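Local coordinates for protein IscA (PDB 1X0G) that binds a [2Fe-2S] cluster and serves as a scaffold for iron-sulfur cluster biosynthesis, at the interface of chains A and B. Sequence-based numbering; all coordinates share one arbitrary frame. Chains: chain A/B, IscA.

The three contacts lie along one strand-paired interface of two IscA chains. Contacts 2 and 3 share the long strand of chain A (27-46) and its antiparallel counterpart in chain B (28-47), with centres about 18 Å apart: contact 2 is at the end of the strand pair and contact 3 further in. Contact 1 lies about 12 Å from contact 3 and about 24 Å from contact 2, and joins A:Gln99 and A:Thr100 of the short strand 99-101 to strand 87-93 of chain B. Two-fold symmetry repeats all three; the domain swapping of this tetrameric protein may involve these strands.

Contact 1: the interface of chains A and B. Residues chain A 95, 98-100; chain B 91-93, 95.
A:Gln99 bends at its second torsion (chi2 -68°) and B:His93 swings CG anti to its own backbone N (chi1 177°), which brings the amide across the imidazole. The two side chains meet at roughly a right angle. CG of A:Gln99 sits at the ring edge, in its plane, 3.6 Å from ND1 of B:His93. The amide oxygen OE1 takes a weak, bent hydrogen bond from the same ND1, at 3.2 Å. Over one face of the imidazole, near its centre, stands the hydroxyl OG of A:Ser98, so chain A touches the ring both at an edge and from above. Next along the strand, backbone bonds do the holding: A:Thr100 N gives a nearly straight hydrogen bond to B:Phe92 O at 2.8 Å, and B:Phe92 N returns one to A:Thr100 O at 3.0 Å. The methyl CG2 of A:Thr100 packs on CB of B:Phe92 at 3.5 Å and also comes near the ring carbon CD1. This is an antiparallel strand pairing between chains: the short strand 99-101 of chain A, which ends at A:Cys101, one of the cluster-binding cysteines, lies against the end of strand 87-93 of chain B.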
# COMPACT_ATOMS: atom_id res chain seq x y z
N PRO A 95 8.06 7.08 -0.81
CA PRO A 95 7.14 7.55 0.21
C PRO A 95 5.74 7.86 -0.36
O PRO A 95 4.74 7.55 0.28
CB PRO A 95 7.83 8.80 0.76
CG PRO A 95 9.25 8.80 0.13
CD PRO A 95 9.04 8.12 -1.17
N SER A 98 3.42 5.06 -0.26
CA SER A 98 3.02 5.03 1.18
C SER A 98 1.67 5.69 1.57
O SER A 98 1.23 5.58 2.73
CB SER A 98 4.08 5.69 2.05
OG SER A 98 3.56 5.86 3.34
N GLN A 99 1.03 6.40 0.64
CA GLN A 99 -0.16 7.13 0.99
C GLN A 99 -1.31 6.14 0.84
O GLN A 99 -1.53 5.60 -0.22
CB GLN A 99 -0.29 8.38 0.08
CG GLN A 99 0.31 9.75 0.68
CD GLN A 99 -0.54 10.24 1.90
OE1 GLN A 99 -0.02 10.96 2.82
NE2 GLN A 99 -1.85 9.82 1.93
N THR A 100 -2.03 5.88 1.92
CA THR A 100 -3.22 5.10 1.82
C THR A 100 -4.48 5.94 2.13
O THR A 100 -4.48 6.84 2.92
CB THR A 100 -3.06 3.94 2.71
OG1 THR A 100 -3.51 2.78 2.04
CG2 THR A 100 -3.84 4.09 3.89
N ARG B 91 -6.54 10.25 5.51
CA ARG B 91 -5.41 9.80 4.71
C ARG B 91 -4.34 9.31 5.69
O ARG B 91 -3.97 10.10 6.62
CB ARG B 91 -4.83 11.01 4.00
CG ARG B 91 -5.74 11.71 3.15
CD ARG B 91 -6.44 10.80 2.21
NE ARG B 91 -7.79 11.32 2.12
CZ ARG B 91 -8.42 11.68 0.98
NH1 ARG B 91 -7.84 11.50 -0.23
NH2 ARG B 91 -9.67 12.18 1.07
N PHE B 92 -3.83 8.09 5.51
CA PHE B 92 -2.76 7.54 6.33
C PHE B 92 -1.43 7.48 5.55
O PHE B 92 -1.34 6.93 4.45
CB PHE B 92 -3.13 6.11 6.72
CG PHE B 92 -4.45 5.99 7.40
CD1 PHE B 92 -5.61 5.81 6.66
CD2 PHE B 92 -4.54 6.12 8.77
CE1 PHE B 92 -6.88 5.69 7.27
CE2 PHE B 92 -5.79 6.03 9.39
CZ PHE B 92 -6.99 5.80 8.63
N HIS B 93 -0.38 7.99 6.13
CA HIS B 93 0.96 8.02 5.49
C HIS B 93 1.93 7.47 6.49
O HIS B 93 2.14 8.09 7.52
CB HIS B 93 1.35 9.44 5.14
CG HIS B 93 2.72 9.56 4.55
ND1 HIS B 93 2.93 9.88 3.22
CD2 HIS B 93 3.95 9.46 5.12
CE1 HIS B 93 4.23 9.96 2.99
NE2 HIS B 93 4.87 9.70 4.12
N PRO B 95 5.62 6.03 6.92
CA PRO B 95 6.92 5.90 6.25
C PRO B 95 7.49 4.51 6.39
O PRO B 95 8.14 4.04 5.46
CB PRO B 95 7.83 6.89 6.98
CG PRO B 95 6.97 7.69 7.86
CD PRO B 95 5.65 6.95 8.06

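Contact 2: the interface of chains A and B. Residues chain A 25, 27; chain B 47-50, 64-65.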
# COMPACT_ATOMS: atom_id res chain seq x y z
N ALA A 25 -15.41 10.21 28.28
CA ALA A 25 -13.97 10.05 27.88
C ALA A 25 -13.90 9.43 26.49
O ALA A 25 -14.79 8.65 26.17
CB ALA A 25 -13.19 9.16 28.91
N ILE A 27 -10.78 8.02 23.78
CA ILE A 27 -9.43 7.82 23.31
C ILE A 27 -9.42 7.28 21.88
O ILE A 27 -10.22 6.45 21.49
CB ILE A 27 -8.84 6.81 24.21
CG1 ILE A 27 -8.65 7.48 25.54
CG2 ILE A 27 -7.57 6.13 23.61
CD1 ILE A 27 -8.79 6.50 26.62
N VAL B 47 -12.72 5.09 22.26
CA VAL B 47 -13.05 4.11 23.27
C VAL B 47 -12.93 4.77 24.62
O VAL B 47 -12.41 5.86 24.72
CB VAL B 47 -12.14 2.85 23.20
CG1 VAL B 47 -12.24 2.20 21.82
CG2 VAL B 47 -10.69 3.14 23.56
N ALA B 48 -13.40 4.13 25.67
CA ALA B 48 -13.54 4.90 26.91
C ALA B 48 -12.17 4.90 27.52
O ALA B 48 -11.62 5.96 27.85
CB ALA B 48 -14.53 4.25 27.87
N GLU B 49 -11.67 3.68 27.66
CA GLU B 49 -10.40 3.39 28.26
C GLU B 49 -9.66 2.64 27.16
O GLU B 49 -10.33 2.12 26.27
CB GLU B 49 -10.60 2.54 29.53
CG GLU B 49 -10.72 3.34 30.91
CD GLU B 49 -11.37 4.83 30.83
OE1 GLU B 49 -10.90 5.66 29.96
OE2 GLU B 49 -12.29 5.16 31.69
N PRO B 50 -8.30 2.65 27.18
CA PRO B 50 -7.37 1.75 26.47
C PRO B 50 -7.34 0.37 27.11
O PRO B 50 -7.82 0.24 28.24
CB PRO B 50 -6.02 2.38 26.77
CG PRO B 50 -6.24 2.96 28.09
CD PRO B 50 -7.53 3.65 27.92
N ILE B 64 -4.14 8.80 22.42
CA ILE B 64 -4.05 7.77 21.39
C ILE B 64 -3.56 6.46 22.04
O ILE B 64 -2.43 6.42 22.59
CB ILE B 64 -3.00 8.21 20.36
CG1 ILE B 64 -3.44 9.57 19.79
CG2 ILE B 64 -2.67 7.09 19.36
CD1 ILE B 64 -2.52 10.09 18.78
N ALA B 65 -4.39 5.43 22.07
CA ALA B 65 -3.86 4.22 22.61
C ALA B 65 -3.45 3.35 21.41
O ALA B 65 -4.14 3.29 20.41
CB ALA B 65 -4.82 3.54 23.53
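A:Ile27 and B:Val47 pair their backbones as an antiparallel bridge, A:Ile27 N giving B:Val47 O a nearly straight bond of 2.9 Å (172° at the hydrogen) and B:Val47 N returning a more bent one to A:Ile27 O, also 2.9 Å, on a lone pair of that carbonyl. From this bridge the side chain of A:Ile27 reaches into chain B with its two branches parted. CG1 lies anti to the carbonyl carbon (chi1 -71°), which carries the terminal methyl CD1 towards the loop after strand 28-47. There CD1 packs against CD of the B:Pro50 ring at 3.4 Å, the two side chains crossing at about a right angle, and it also meets CA of B:Glu49 at 3.9 Å. The other branch, CG2, points towards strand 62-66 and rests against CB of B:Ala65 at 3.8 Å. The isoleucine thus fits between a loop and a strand of its partner, touching both with methyl groups. B:Val47 adds CG2, which comes near CB of A:Ile27 at 4.2 Å. Further back along chain A, CB of A:Ala25 lies 3.7 Å from the carbonyl oxygen of B:Ala48, a light contact beside the bridge. The site fastens the start of the long strand of chain A to the end of its counterpart in chain B, and so helps hold the two chains together, probably as part of the domain-swapped arrangement.

Contact 3: the interface of chains A and B. Residues chain A 31-33; chain B 39-42, 73.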
# COMPACT_ATOMS: atom_id res chain seq x y z
N GLN A 31 -5.32 0.09 16.15
CA GLN A 31 -4.79 -1.26 16.04
C GLN A 31 -4.79 -1.54 14.58
O GLN A 31 -5.16 -0.73 13.75
CB GLN A 31 -5.56 -2.35 16.83
CG GLN A 31 -7.00 -2.61 16.34
CD GLN A 31 -7.87 -3.53 17.27
OE1 GLN A 31 -7.47 -4.00 18.36
NE2 GLN A 31 -9.06 -3.77 16.83
N VAL A 32 -4.31 -2.70 14.23
CA VAL A 32 -3.94 -2.86 12.87
C VAL A 32 -4.37 -4.25 12.53
O VAL A 32 -4.63 -5.09 13.44
CB VAL A 32 -2.46 -2.54 12.80
CG1 VAL A 32 -1.52 -3.78 13.05
CG2 VAL A 32 -2.17 -1.81 11.54
N GLN A 33 -4.55 -4.48 11.24
CA GLN A 33 -4.82 -5.81 10.77
C GLN A 33 -4.35 -6.05 9.38
O GLN A 33 -4.32 -5.15 8.55
CB GLN A 33 -6.27 -6.04 10.84
CG GLN A 33 -6.83 -6.66 12.14
CD GLN A 33 -8.26 -6.98 11.85
OE1 GLN A 33 -8.83 -8.00 12.32
NE2 GLN A 33 -8.86 -6.17 10.96
N ASP B 39 -0.86 -5.04 3.10
CA ASP B 39 -0.95 -3.75 3.70
C ASP B 39 -1.52 -3.85 5.17
O ASP B 39 -2.26 -4.75 5.50
CB ASP B 39 -1.85 -2.93 2.81
CG ASP B 39 -2.14 -1.54 3.40
OD1 ASP B 39 -3.33 -1.15 3.57
OD2 ASP B 39 -1.17 -0.82 3.74
N TRP B 40 -1.14 -3.00 6.09
CA TRP B 40 -1.78 -3.08 7.37
C TRP B 40 -2.98 -2.11 7.34
O TRP B 40 -2.83 -0.92 6.87
CB TRP B 40 -0.81 -2.73 8.41
CG TRP B 40 0.26 -3.72 8.40
CD1 TRP B 40 1.44 -3.62 7.76
CD2 TRP B 40 0.23 -4.99 9.02
NE1 TRP B 40 2.16 -4.75 7.94
CE2 TRP B 40 1.44 -5.61 8.72
CE3 TRP B 40 -0.70 -5.67 9.78
CZ2 TRP B 40 1.73 -6.91 9.14
CZ3 TRP B 40 -0.41 -6.92 10.26
CH2 TRP B 40 0.80 -7.54 9.94
N ARG B 41 -4.18 -2.64 7.67
CA ARG B 41 -5.34 -1.79 7.68
C ARG B 41 -5.33 -1.15 9.05
O ARG B 41 -5.25 -1.87 10.04
CB ARG B 41 -6.63 -2.57 7.57
CG ARG B 41 -7.66 -1.90 6.65
CD ARG B 41 -9.11 -2.08 7.08
NE ARG B 41 -9.39 -3.51 7.17
CZ ARG B 41 -9.86 -4.12 8.26
NH1 ARG B 41 -10.16 -3.43 9.36
NH2 ARG B 41 -10.07 -5.45 8.25
N TYR B 42 -5.39 0.18 9.11
CA TYR B 42 -5.52 0.85 10.44
C TYR B 42 -6.95 0.91 10.95
O TYR B 42 -7.78 1.54 10.29
CB TYR B 42 -5.09 2.27 10.28
CG TYR B 42 -3.72 2.29 9.71
CD1 TYR B 42 -3.48 2.81 8.45
CD2 TYR B 42 -2.65 1.75 10.43
CE1 TYR B 42 -2.19 2.82 7.94
CE2 TYR B 42 -1.44 1.74 9.93
CZ TYR B 42 -1.20 2.28 8.66
OH TYR B 42 0.10 2.27 8.12
N LEU B 73 5.22 -0.91 14.00
CA LEU B 73 4.63 -0.49 12.76
C LEU B 73 3.94 0.81 12.68
O LEU B 73 3.59 1.21 11.54
CB LEU B 73 3.45 -1.38 12.43
CG LEU B 73 3.62 -2.62 11.59
CD1 LEU B 73 2.40 -3.41 11.90
CD2 LEU B 73 3.75 -2.17 10.12
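A:Val32 presses its two methyls onto chain B from the first half of strand 27-46. CG2 lies 3.5 Å from CB of B:Trp40 and 3.8 Å from the ring carbon CD2 of B:Tyr42, while CG1, set between the backbone N and the carbonyl carbon (chi1 89°), reaches CE3 of the indole at 3.9 Å. Cut back to an alanine, this position would probably leave a gap beside B:Trp40 and B:Tyr42, with the indole less firmly held. One residue on, the backbones bond in both directions: B:Arg41 N gives to A:Gln33 O at 2.7 Å, and A:Gln33 N gives to B:Arg41 O at 3.0 Å. The side chains of A:Gln33 and B:Arg41 run alongside each other and point the same way, but their amide and guanidinium planes stand 84° apart, and NE2 of A:Gln33 and NH2 of B:Arg41 lie 3.0 Å apart without a hydrogen bond. At this resolution the amide could be modelled with its oxygen and nitrogen exchanged, so its orientation is doubtful. The methyl CD1 of B:Leu73, from helix 70-74, backs the indole, 3.9 Å above the centre of one face, and probably helps fix its position; it also meets CG1 of A:Val32 at 4.1 Å. The carbonyl oxygen of B:Trp40 stands over one face of the B:Tyr42 ring. Together the paired strands and the valine between aromatic residues join the two chains, probably helping to stabilise the domain-swapped assembly.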